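Local coordinates for periplasmic molybdate-binding protein (Azotobacter vinelandii, PDB 1ATG) that binds molybdate or tungstate in a pocket between its two domains, as the periplasmic oxyanion-binding component of an ABC transporter, at residues R74-I79 with V191-I196; G80-W85 with N185-I190; W104-I109 with R139-N144; G90-Q95 with P176-F181. All blocks are in the same frame, centred on the assembly; numbering follows the deposited sequence. Where two conformers were deposited one is given.

Contact 1 (R74-I79 with V191-I196); sequences RFTYAI and VQQAVI
Gln193 reaches across to both Thr76 and Arg74, its side chain passing Phe75 O on the way. Its CB lies 3.4 Å from that oxygen. Chi1 of -65° sets CG anti to its own carbonyl carbon and brings it beside Thr76 OG1. At the tip the amide divides its two functions: NE2 donates to Thr76 OG1 (3.0 Å), close to the amide plane, while OE1 takes a 2.8 Å hydrogen bond from Arg74 NH1 on an in-plane lone pair, with a C=O...N angle of 121°. That oxygen also lies in the guanidinium plane, although the two flat groups are turned 56° apart, and the paired bonds fix which way round the amide sits. Arg74 NE forms a salt bridge with Asp64, and its CB packs 3.6 Å from Val195 CG1.

Beneath these side chains the strands run antiparallel, interrupted by a classic beta bulge in which Tyr77 and Ala78 both face Gln192. Tyr77 N donates to Gln192 O (3.0 Å), and Gln192 N donates to Ala78 O (2.9 Å). The Tyr77 ring packs against Ala194 CB, with CD1 3.7 Å away. Gln192 NE2 donates to Tyr77 OH (3.0 Å), its amide nearly perpendicular to the ring; Tyr77 OH is also bonded to Ser54 O, and Gln192 to Tyr117 and Asn9 of the anion pocket.

Strand 191-196 lies between strands 75-86 and 51-53 in the sheet, with Met210 of helix 203-212 against Phe75 and Ala194, and Pro60 of helix 58-65 against Arg74, Gln193 and Val195.

Contact 2 (G80-W85 with N185-I190); sequences GKLVLW and NYYEPI
Leu82 lies against the Tyr187 ring, the two side chains crossing at a slant. Chi1 of -178° sends Leu82 CG anti to its backbone N. Beyond it, CD2 rests over the centre of one ring face, 4.1 Å from the centroid and only 8° off the normal, a CH-pi contact. Leu82 CB sits nearer the phenol end, 3.6 Å from Tyr187 CZ. The hydroxyl is engaged as well: Leu82 N donates to Tyr187 OH (3.1 Å, N-H...O angle 160°), while Tyr187 OH donates to a water at 2.7 Å, and that water donates to Leu82 O. Leu82 thus meets the ring at both its face and its hydroxyl.

The contact lies at the crossing between the two domains of this periplasmic binding protein, where the long strand 75-86 and the chain leading into strand 191-196 run side by side. Here Gly80 N donates to Ile190 O (2.9 Å), and a second water joins Gly80 O to Ile190 N.

Ile190 CD1 lies 4.1 Å from Leu82 CB. Helix 116-127 backs this group: Ala120 meets both Tyr187 and Ile190, and Val124 touches Leu82.

Contact 3 (W104-I109 with R139-N144); sequences WRHIAI and RIVEAN. With ACT (acetate ion), chain C.
Arg139 lays its guanidinium over one face of the Trp104 indole. NH2 stands 3.1 Å from Trp104 CE2, and CZ lies 3.9 Å from the centroid of the six-membered ring, 10° off its normal, a cation-pi contact. The planes are 39° apart, so the guanidinium leans on the ring with its NH2 side.

Hydrogen bonds hold the same group. Arg139 NE donates to Arg105 O (3.2 Å), which lies in the guanidinium plane, whereas Arg139 NH2 meets Trp104 O (3.0 Å) from above the carbonyl plane. NH2 also bonds Gly101 O, and NH1 the side chain of Gln137. A parallel ladder runs from Ile107 N-Arg139 O to Ala143 N-Ile109 O; helices 116-127 and 131-136 connect its strands, 107-110 and 140-143, in a beta-alpha-beta crossover.

An acetate ion, probably from the crystallisation liquor, takes bonds from His106 ND1 (2.7 Å) and His106 N (2.9 Å), besides one from Asp159 N.

Among apolar contacts, Ile140 CG2 packs 3.9 Å from Ile109 CD1, and Ile140 CG1 meets Ile107 CG2. Separately, the Val141 CG2 methyl touches the imidazole at His106 CD2 (3.5 Å).

Backbone carbonyls and the indole face probably ease the charge of the buried guanidinium despite nearby Lys133, while its bonds to Trp104 O and Arg105 O tie the approach to strand 107-110 to the start of strand 140-143.

Contact 4 (G90-Q95 with P176-F181); sequences GLVDNQ and PGSHWF
The Trp180 indole carries the backbone of Gln95 on one face: Gln95 C lies 3.3 Å from Trp180 NE1, above the ring and displaced toward its rim. Asn94 O approaches the five-membered ring obliquely, 3.2 Å from Trp180 CD1. Chi1 of 171° puts Trp180 CG anti to its backbone N, directing the indole under the turn at Asp93-Gln95. That turn is an Asx turn, in which Asp93 OD2 accepts from Gln95 N (3.1 Å); the carboxylate is held further by the backbone N atoms of Lys97 and Val98.

Val92 fills the other part of the contact. Its CG1 packs 3.6 Å from Trp180 CB, and its N donates to Ser178 OG (2.9 Å, N-H...O angle 164°). The serine hydroxyl is also hydrogen-bonded to Lys88 O, so one side chain links two points of the same loop. A water then donates to both Val92 O and His179 O, joining the two backbones without a direct bond.

Strand 178-180 pairs antiparallel with strand 75-86, and the loop that leaves the latter folds back over its neighbour here. Leu160 of strand 160-164 touches Leu91 and Val92, while Leu99 and Tyr186 pack against Trp180.

In the fold
Strand 75-86 joins contacts 1 and 2, whose centres lie 17 Å apart; they touch where Ile79 CG2 meets Ile190 O at 3.6 Å. Together they follow the two chain segments that run from one domain to the other beside the anion pocket: the side chains of Gln192 and Ile190 are about 6 and 7 Å from the bound tungstate. Contact 4 continues from contact 2 through the pairing of strands 75-86 and 178-180, with Leu84 N 2.8 Å from Trp180 O. Contact 3 meets contact 2 at Leu84 and Ile107, and its Ala143 side chain is about 8 Å from the tungstate. Contact 4 lies away from the pocket.

Contact 1 (R74-I79 with V191-I196)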
# COMPACT_ATOMS: atom_id res chain seq x y z
N ARG A 74 -1.45 18.13 1.62
CA ARG A 74 -1.58 16.92 0.79
C ARG A 74 -0.55 16.82 -0.31
O ARG A 74 -0.35 17.77 -1.08
CB ARG A 74 -2.99 16.94 0.18
CG ARG A 74 -3.31 15.62 -0.53
CD ARG A 74 -4.82 15.51 -0.70
NE ARG A 74 -5.35 16.70 -1.38
CZ ARG A 74 -5.31 16.83 -2.69
NH1 ARG A 74 -4.80 15.90 -3.49
NH2 ARG A 74 -5.81 17.94 -3.25
N PHE A 75 0.09 15.65 -0.44
CA PHE A 75 1.06 15.44 -1.51
C PHE A 75 1.22 13.95 -1.79
O PHE A 75 0.84 13.10 -0.99
CB PHE A 75 2.40 16.09 -1.16
CG PHE A 75 3.27 15.31 -0.22
CD1 PHE A 75 3.00 15.28 1.14
CD2 PHE A 75 4.38 14.61 -0.67
CE1 PHE A 75 3.80 14.57 2.01
CE2 PHE A 75 5.19 13.89 0.18
CZ PHE A 75 4.90 13.88 1.52
N THR A 76 1.73 13.68 -2.98
CA THR A 76 2.02 12.30 -3.38
C THR A 76 3.37 11.89 -2.83
O THR A 76 4.40 12.44 -3.28
CB THR A 76 1.99 12.16 -4.91
OG1 THR A 76 0.66 12.50 -5.31
CG2 THR A 76 2.32 10.75 -5.35
N TYR A 77 3.42 10.97 -1.89
CA TYR A 77 4.67 10.54 -1.27
C TYR A 77 5.27 9.31 -1.92
O TYR A 77 6.46 9.03 -1.70
CB TYR A 77 4.48 10.30 0.24
CG TYR A 77 3.62 9.10 0.56
CD1 TYR A 77 2.24 9.20 0.62
CD2 TYR A 77 4.17 7.86 0.81
CE1 TYR A 77 1.44 8.10 0.90
CE2 TYR A 77 3.40 6.74 1.08
CZ TYR A 77 2.04 6.88 1.12
OH TYR A 77 1.27 5.77 1.39
N ALA A 78 4.49 8.58 -2.71
CA ALA A 78 5.00 7.35 -3.32
C ALA A 78 3.98 6.89 -4.35
O ALA A 78 2.78 7.18 -4.23
CB ALA A 78 5.18 6.28 -2.25
N ILE A 79 4.43 6.13 -5.33
CA ILE A 79 3.55 5.48 -6.30
C ILE A 79 3.90 3.99 -6.21
O ILE A 79 5.06 3.59 -6.39
CB ILE A 79 3.70 6.01 -7.72
CG1 ILE A 79 3.37 7.51 -7.79
CG2 ILE A 79 2.79 5.29 -8.70
CD1 ILE A 79 4.42 8.36 -8.44
N VAL A 191 -1.33 5.73 -6.89
CA VAL A 191 -0.76 7.01 -6.48
C VAL A 191 -1.11 7.28 -5.03
O VAL A 191 -2.29 7.38 -4.69
CB VAL A 191 -1.27 8.13 -7.43
CG1 VAL A 191 -0.73 9.46 -6.94
CG2 VAL A 191 -0.83 7.82 -8.85
N GLN A 192 -0.10 7.29 -4.17
CA GLN A 192 -0.34 7.33 -2.73
C GLN A 192 -0.09 8.70 -2.15
O GLN A 192 1.01 9.27 -2.30
CB GLN A 192 0.57 6.27 -2.06
CG GLN A 192 0.47 4.92 -2.75
CD GLN A 192 1.18 3.75 -2.14
OE1 GLN A 192 1.37 2.74 -2.83
NE2 GLN A 192 1.53 3.77 -0.86
N GLN A 193 -1.12 9.24 -1.50
CA GLN A 193 -1.01 10.58 -0.94
C GLN A 193 -1.10 10.58 0.57
O GLN A 193 -1.64 9.67 1.20
CB GLN A 193 -2.08 11.51 -1.52
CG GLN A 193 -1.90 11.74 -3.01
CD GLN A 193 -2.54 13.05 -3.44
OE1 GLN A 193 -3.68 13.32 -3.07
NE2 GLN A 193 -1.79 13.87 -4.17
N ALA A 194 -0.48 11.60 1.15
CA ALA A 194 -0.43 11.79 2.58
C ALA A 194 -0.97 13.19 2.93
O ALA A 194 -0.95 14.09 2.10
CB ALA A 194 1.00 11.67 3.10
N VAL A 195 -1.49 13.28 4.14
CA VAL A 195 -1.97 14.56 4.64
C VAL A 195 -1.62 14.66 6.13
O VAL A 195 -1.42 13.69 6.85
CB VAL A 195 -3.49 14.78 4.55
CG1 VAL A 195 -3.97 15.03 3.13
CG2 VAL A 195 -4.27 13.62 5.17
N ILE A 196 -1.57 15.92 6.58
CA ILE A 196 -1.51 16.21 8.00
C ILE A 196 -2.97 16.36 8.46
O ILE A 196 -3.78 16.92 7.73
CB ILE A 196 -0.73 17.50 8.33
CG1 ILE A 196 0.75 17.31 7.98
CG2 ILE A 196 -0.89 17.89 9.79
CD1 ILE A 196 1.58 18.58 8.15

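Contact 2 (G80-W85 with N185-I190)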
# COMPACT_ATOMS: atom_id res chain seq x y z
N GLY A 80 2.91 3.18 -5.88
CA GLY A 80 3.13 1.76 -5.65
C GLY A 80 3.30 0.98 -6.92
O GLY A 80 3.18 1.48 -8.05
N LYS A 81 3.58 -0.31 -6.75
CA LYS A 81 3.70 -1.23 -7.86
C LYS A 81 3.00 -2.53 -7.45
O LYS A 81 3.43 -3.20 -6.50
CB LYS A 81 5.17 -1.49 -8.15
CG LYS A 81 5.46 -2.28 -9.41
CD LYS A 81 6.89 -2.06 -9.89
CE LYS A 81 7.13 -2.76 -11.22
NZ LYS A 81 8.41 -2.32 -11.85
N LEU A 82 1.95 -2.86 -8.17
CA LEU A 82 1.20 -4.08 -7.90
C LEU A 82 1.98 -5.30 -8.37
O LEU A 82 2.60 -5.30 -9.45
CB LEU A 82 -0.11 -4.00 -8.68
CG LEU A 82 -1.06 -5.18 -8.48
CD1 LEU A 82 -1.64 -5.24 -7.07
CD2 LEU A 82 -2.20 -5.06 -9.49
N VAL A 83 1.91 -6.38 -7.59
CA VAL A 83 2.57 -7.61 -7.96
C VAL A 83 1.66 -8.81 -7.74
O VAL A 83 0.98 -8.88 -6.68
CB VAL A 83 3.86 -7.88 -7.16
CG1 VAL A 83 4.71 -8.92 -7.89
CG2 VAL A 83 4.70 -6.65 -6.89
N LEU A 84 1.60 -9.71 -8.70
CA LEU A 84 0.98 -11.02 -8.48
C LEU A 84 2.11 -11.91 -7.93
O LEU A 84 3.18 -12.02 -8.56
CB LEU A 84 0.47 -11.60 -9.79
CG LEU A 84 -0.10 -13.02 -9.65
CD1 LEU A 84 -1.36 -13.04 -8.81
CD2 LEU A 84 -0.37 -13.60 -11.04
N TRP A 85 1.91 -12.48 -6.76
CA TRP A 85 2.97 -13.21 -6.08
C TRP A 85 2.45 -14.56 -5.63
O TRP A 85 1.29 -14.75 -5.32
CB TRP A 85 3.37 -12.38 -4.85
CG TRP A 85 4.52 -12.91 -4.04
CD1 TRP A 85 5.74 -13.33 -4.52
CD2 TRP A 85 4.55 -13.10 -2.63
NE1 TRP A 85 6.52 -13.74 -3.47
CE2 TRP A 85 5.83 -13.63 -2.30
CE3 TRP A 85 3.65 -12.87 -1.59
CZ2 TRP A 85 6.20 -13.92 -1.00
CZ3 TRP A 85 4.04 -13.16 -0.29
CH2 TRP A 85 5.31 -13.67 -0.00
N ASN A 185 -0.74 -0.49 -17.88
CA ASN A 185 -2.04 -0.24 -18.50
C ASN A 185 -3.09 -1.24 -18.06
O ASN A 185 -4.24 -1.14 -18.51
CB ASN A 185 -1.92 -0.22 -20.03
CG ASN A 185 -1.42 -1.51 -20.62
OD1 ASN A 185 -0.52 -2.18 -20.11
ND2 ASN A 185 -2.00 -1.92 -21.75
N TYR A 186 -2.77 -2.17 -17.16
CA TYR A 186 -3.73 -3.16 -16.72
C TYR A 186 -4.53 -2.72 -15.50
O TYR A 186 -5.49 -3.41 -15.15
CB TYR A 186 -3.08 -4.51 -16.40
CG TYR A 186 -2.61 -5.35 -17.56
CD1 TYR A 186 -2.12 -4.81 -18.74
CD2 TYR A 186 -2.67 -6.74 -17.46
CE1 TYR A 186 -1.70 -5.62 -19.77
CE2 TYR A 186 -2.25 -7.56 -18.49
CZ TYR A 186 -1.76 -6.99 -19.64
OH TYR A 186 -1.34 -7.80 -20.68
N TYR A 187 -4.12 -1.64 -14.86
CA TYR A 187 -4.78 -1.12 -13.68
C TYR A 187 -4.46 0.37 -13.57
O TYR A 187 -3.46 0.81 -14.17
CB TYR A 187 -4.31 -1.83 -12.42
CG TYR A 187 -2.84 -1.78 -12.07
CD1 TYR A 187 -1.89 -2.55 -12.72
CD2 TYR A 187 -2.40 -0.95 -11.05
CE1 TYR A 187 -0.56 -2.50 -12.36
CE2 TYR A 187 -1.07 -0.89 -10.69
CZ TYR A 187 -0.15 -1.67 -11.36
OH TYR A 187 1.16 -1.61 -10.93
N GLU A 188 -5.23 1.11 -12.81
CA GLU A 188 -4.90 2.53 -12.65
C GLU A 188 -3.75 2.67 -11.67
O GLU A 188 -3.73 2.00 -10.63
CB GLU A 188 -6.14 3.28 -12.15
CG GLU A 188 -7.28 3.28 -13.17
CD GLU A 188 -7.04 4.17 -14.37
OE1 GLU A 188 -6.05 4.93 -14.43
OE2 GLU A 188 -7.86 4.16 -15.32
N PRO A 189 -2.77 3.52 -11.93
CA PRO A 189 -1.62 3.66 -11.04
C PRO A 189 -1.99 3.91 -9.60
O PRO A 189 -2.93 4.63 -9.23
CB PRO A 189 -0.81 4.78 -11.67
CG PRO A 189 -1.14 4.68 -13.13
CD PRO A 189 -2.60 4.31 -13.17
N ILE A 190 -1.21 3.29 -8.71
CA ILE A 190 -1.46 3.37 -7.27
C ILE A 190 -0.72 4.56 -6.71
O ILE A 190 0.38 4.47 -6.16
CB ILE A 190 -1.05 2.03 -6.62
CG1 ILE A 190 -1.78 0.84 -7.26
CG2 ILE A 190 -1.32 2.06 -5.12
CD1 ILE A 190 -1.21 -0.50 -6.87
O HOH W 1 0.97 1.85 -9.68
O HOH W 2 2.68 -3.68 -11.74

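Contact 3 (W104-I109 with R139-N144)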
# COMPACT_ATOMS: atom_id res chain seq x y z
N TRP A 104 -3.93 -23.68 -9.56
CA TRP A 104 -3.84 -23.05 -8.24
C TRP A 104 -5.26 -22.99 -7.69
O TRP A 104 -6.23 -23.06 -8.46
CB TRP A 104 -3.22 -21.66 -8.33
CG TRP A 104 -3.89 -20.76 -9.34
CD1 TRP A 104 -3.62 -20.70 -10.68
CD2 TRP A 104 -4.94 -19.82 -9.09
NE1 TRP A 104 -4.44 -19.77 -11.28
CE2 TRP A 104 -5.25 -19.21 -10.33
CE3 TRP A 104 -5.64 -19.41 -7.96
CZ2 TRP A 104 -6.24 -18.24 -10.44
CZ3 TRP A 104 -6.61 -18.45 -8.07
CH2 TRP A 104 -6.91 -17.86 -9.31
N ARG A 105 -5.37 -22.83 -6.39
CA ARG A 105 -6.66 -22.87 -5.71
C ARG A 105 -7.23 -21.48 -5.51
O ARG A 105 -8.19 -21.13 -6.20
CB ARG A 105 -6.50 -23.64 -4.39
CG ARG A 105 -6.14 -25.11 -4.61
CD ARG A 105 -5.64 -25.76 -3.32
NE ARG A 105 -4.24 -25.32 -3.11
CZ ARG A 105 -3.45 -25.91 -2.21
NH1 ARG A 105 -3.92 -26.88 -1.44
NH2 ARG A 105 -2.21 -25.51 -2.07
N HIS A 106 -6.70 -20.71 -4.57
CA HIS A 106 -7.21 -19.38 -4.28
C HIS A 106 -6.20 -18.27 -4.51
O HIS A 106 -4.99 -18.48 -4.50
CB HIS A 106 -7.63 -19.31 -2.81
CG HIS A 106 -8.68 -20.31 -2.45
ND1 HIS A 106 -8.41 -21.55 -1.91
CD2 HIS A 106 -10.03 -20.26 -2.59
CE1 HIS A 106 -9.54 -22.21 -1.71
NE2 HIS A 106 -10.54 -21.45 -2.12
N ILE A 107 -6.74 -17.07 -4.72
CA ILE A 107 -5.93 -15.87 -4.86
C ILE A 107 -6.42 -14.88 -3.82
O ILE A 107 -7.63 -14.57 -3.73
CB ILE A 107 -6.03 -15.29 -6.29
CG1 ILE A 107 -5.14 -14.04 -6.39
CG2 ILE A 107 -7.45 -15.00 -6.76
CD1 ILE A 107 -4.91 -13.58 -7.82
N ALA A 108 -5.51 -14.38 -3.00
CA ALA A 108 -5.81 -13.38 -1.98
C ALA A 108 -5.83 -12.00 -2.60
O ALA A 108 -4.82 -11.55 -3.17
CB ALA A 108 -4.80 -13.45 -0.84
N ILE A 109 -6.99 -11.33 -2.55
CA ILE A 109 -7.11 -9.99 -3.09
C ILE A 109 -7.73 -9.13 -2.01
O ILE A 109 -8.81 -9.46 -1.48
CB ILE A 109 -7.94 -9.91 -4.38
CG1 ILE A 109 -7.40 -10.92 -5.40
CG2 ILE A 109 -7.95 -8.48 -4.92
CD1 ILE A 109 -8.03 -10.88 -6.77
N ARG A 139 -12.76 -18.52 -6.23
CA ARG A 139 -11.31 -18.61 -6.06
C ARG A 139 -10.71 -17.36 -5.48
O ARG A 139 -9.55 -17.42 -5.05
CB ARG A 139 -10.68 -19.01 -7.39
CG ARG A 139 -11.07 -20.48 -7.62
CD ARG A 139 -10.72 -20.92 -9.01
NE ARG A 139 -9.28 -21.08 -9.21
CZ ARG A 139 -8.76 -21.22 -10.42
NH1 ARG A 139 -9.55 -21.19 -11.49
NH2 ARG A 139 -7.47 -21.40 -10.59
N ILE A 140 -11.44 -16.26 -5.44
CA ILE A 140 -10.90 -15.04 -4.85
C ILE A 140 -11.24 -15.02 -3.38
O ILE A 140 -12.42 -15.20 -3.02
CB ILE A 140 -11.47 -13.80 -5.54
CG1 ILE A 140 -11.09 -13.77 -7.02
CG2 ILE A 140 -11.00 -12.54 -4.83
CD1 ILE A 140 -11.85 -12.73 -7.83
N VAL A 141 -10.24 -14.85 -2.54
CA VAL A 141 -10.46 -14.79 -1.10
C VAL A 141 -10.21 -13.34 -0.69
O VAL A 141 -9.11 -12.81 -0.85
CB VAL A 141 -9.58 -15.78 -0.34
CG1 VAL A 141 -9.85 -15.72 1.17
CG2 VAL A 141 -9.85 -17.20 -0.82
N GLU A 142 -11.26 -12.69 -0.22
CA GLU A 142 -11.20 -11.28 0.15
C GLU A 142 -10.42 -11.09 1.42
O GLU A 142 -10.70 -11.69 2.46
CB GLU A 142 -12.64 -10.77 0.28
CG GLU A 142 -12.73 -9.26 0.40
CD GLU A 142 -14.17 -8.85 0.68
OE1 GLU A 142 -14.58 -8.99 1.85
OE2 GLU A 142 -14.86 -8.43 -0.26
N ALA A 143 -9.35 -10.30 1.39
CA ALA A 143 -8.54 -9.94 2.53
C ALA A 143 -8.95 -8.54 2.99
O ALA A 143 -9.42 -7.76 2.16
CB ALA A 143 -7.06 -10.00 2.18
N ASN A 144 -8.75 -8.22 4.27
CA ASN A 144 -9.22 -6.92 4.74
C ASN A 144 -8.21 -5.80 4.56
O ASN A 144 -8.52 -4.67 4.89
CB ASN A 144 -9.74 -7.00 6.18
CG ASN A 144 -8.65 -7.28 7.18
OD1 ASN A 144 -7.45 -7.29 6.89
ND2 ASN A 144 -9.09 -7.51 8.42
C ACT C . -5.00 -22.14 -1.42
O ACT C . -4.91 -21.31 -2.35
OXT ACT C . -6.12 -22.63 -1.10
CH3 ACT C . -3.79 -22.63 -0.70

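Contact 4 (G90-Q95 with P176-F181)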
# COMPACT_ATOMS: atom_id res chain seq x y z
N GLY A 90 8.22 -20.90 -9.44
CA GLY A 90 7.70 -21.50 -10.64
C GLY A 90 6.20 -21.45 -10.86
O GLY A 90 5.78 -21.76 -11.99
N LEU A 91 5.36 -21.09 -9.88
CA LEU A 91 3.92 -21.06 -10.10
C LEU A 91 3.51 -19.84 -10.92
O LEU A 91 2.76 -19.96 -11.89
CB LEU A 91 3.15 -21.11 -8.78
CG LEU A 91 1.63 -21.04 -8.90
CD1 LEU A 91 1.10 -22.17 -9.78
CD2 LEU A 91 0.97 -21.06 -7.52
N VAL A 92 3.95 -18.65 -10.52
CA VAL A 92 3.63 -17.44 -11.26
C VAL A 92 4.64 -17.27 -12.39
O VAL A 92 5.82 -17.05 -12.15
CB VAL A 92 3.61 -16.21 -10.35
CG1 VAL A 92 3.32 -14.95 -11.16
CG2 VAL A 92 2.55 -16.38 -9.26
N ASP A 93 4.14 -17.35 -13.61
CA ASP A 93 5.00 -17.13 -14.78
C ASP A 93 5.16 -15.64 -15.03
O ASP A 93 4.38 -14.82 -14.55
CB ASP A 93 4.38 -17.78 -16.01
CG ASP A 93 3.05 -17.15 -16.36
OD1 ASP A 93 2.09 -17.35 -15.56
OD2 ASP A 93 2.92 -16.43 -17.37
N ASN A 94 6.14 -15.29 -15.85
CA ASN A 94 6.46 -13.89 -16.12
C ASN A 94 5.52 -13.17 -17.06
O ASN A 94 5.77 -12.00 -17.37
CB ASN A 94 7.90 -13.80 -16.61
CG ASN A 94 8.10 -14.50 -17.94
OD1 ASN A 94 7.19 -14.81 -18.68
ND2 ASN A 94 9.37 -14.73 -18.25
N GLN A 95 4.41 -13.77 -17.48
CA GLN A 95 3.42 -13.10 -18.29
C GLN A 95 2.03 -13.13 -17.66
O GLN A 95 1.05 -12.69 -18.25
CB GLN A 95 3.32 -13.69 -19.70
CG GLN A 95 4.53 -13.43 -20.58
CD GLN A 95 4.51 -14.34 -21.79
OE1 GLN A 95 4.56 -15.56 -21.65
NE2 GLN A 95 4.42 -13.74 -22.97
N PRO A 176 11.37 -13.44 -3.26
CA PRO A 176 11.22 -14.89 -3.07
C PRO A 176 10.00 -15.41 -3.80
O PRO A 176 9.14 -14.64 -4.28
CB PRO A 176 11.10 -15.02 -1.56
CG PRO A 176 10.47 -13.74 -1.12
CD PRO A 176 11.03 -12.68 -2.04
N GLY A 177 9.90 -16.73 -3.94
CA GLY A 177 8.75 -17.35 -4.58
C GLY A 177 8.73 -17.11 -6.07
O GLY A 177 9.72 -17.33 -6.76
N SER A 178 7.59 -16.67 -6.59
CA SER A 178 7.46 -16.33 -8.00
C SER A 178 6.58 -15.09 -8.13
O SER A 178 5.72 -14.87 -7.27
CB SER A 178 6.97 -17.50 -8.84
OG SER A 178 5.73 -18.00 -8.35
N HIS A 179 6.80 -14.28 -9.17
CA HIS A 179 6.01 -13.06 -9.27
C HIS A 179 5.85 -12.58 -10.70
O HIS A 179 6.63 -12.90 -11.60
CB HIS A 179 6.63 -11.95 -8.42
CG HIS A 179 7.90 -11.42 -9.00
ND1 HIS A 179 9.11 -12.08 -8.85
CD2 HIS A 179 8.15 -10.33 -9.77
CE1 HIS A 179 10.06 -11.41 -9.47
NE2 HIS A 179 9.51 -10.36 -10.04
N TRP A 180 4.81 -11.78 -10.89
CA TRP A 180 4.51 -11.14 -12.16
C TRP A 180 4.01 -9.73 -11.88
O TRP A 180 3.11 -9.54 -11.06
CB TRP A 180 3.44 -11.88 -12.94
CG TRP A 180 2.90 -11.19 -14.16
CD1 TRP A 180 3.61 -10.82 -15.28
CD2 TRP A 180 1.56 -10.77 -14.40
NE1 TRP A 180 2.78 -10.23 -16.19
CE2 TRP A 180 1.51 -10.18 -15.69
CE3 TRP A 180 0.38 -10.86 -13.66
CZ2 TRP A 180 0.33 -9.71 -16.24
CZ3 TRP A 180 -0.79 -10.37 -14.22
CH2 TRP A 180 -0.81 -9.80 -15.50
N PHE A 181 4.63 -8.76 -12.54
CA PHE A 181 4.15 -7.38 -12.46
C PHE A 181 3.14 -7.15 -13.56
O PHE A 181 3.48 -7.11 -14.75
CB PHE A 181 5.29 -6.37 -12.67
CG PHE A 181 6.33 -6.36 -11.60
CD1 PHE A 181 6.04 -5.80 -10.35
CD2 PHE A 181 7.59 -6.88 -11.80
CE1 PHE A 181 6.99 -5.78 -9.35
CE2 PHE A 181 8.54 -6.86 -10.80
CZ PHE A 181 8.25 -6.31 -9.57
O HOH W 3 10.01 -18.77 -9.83
O HOH W 4 7.71 -15.10 -12.98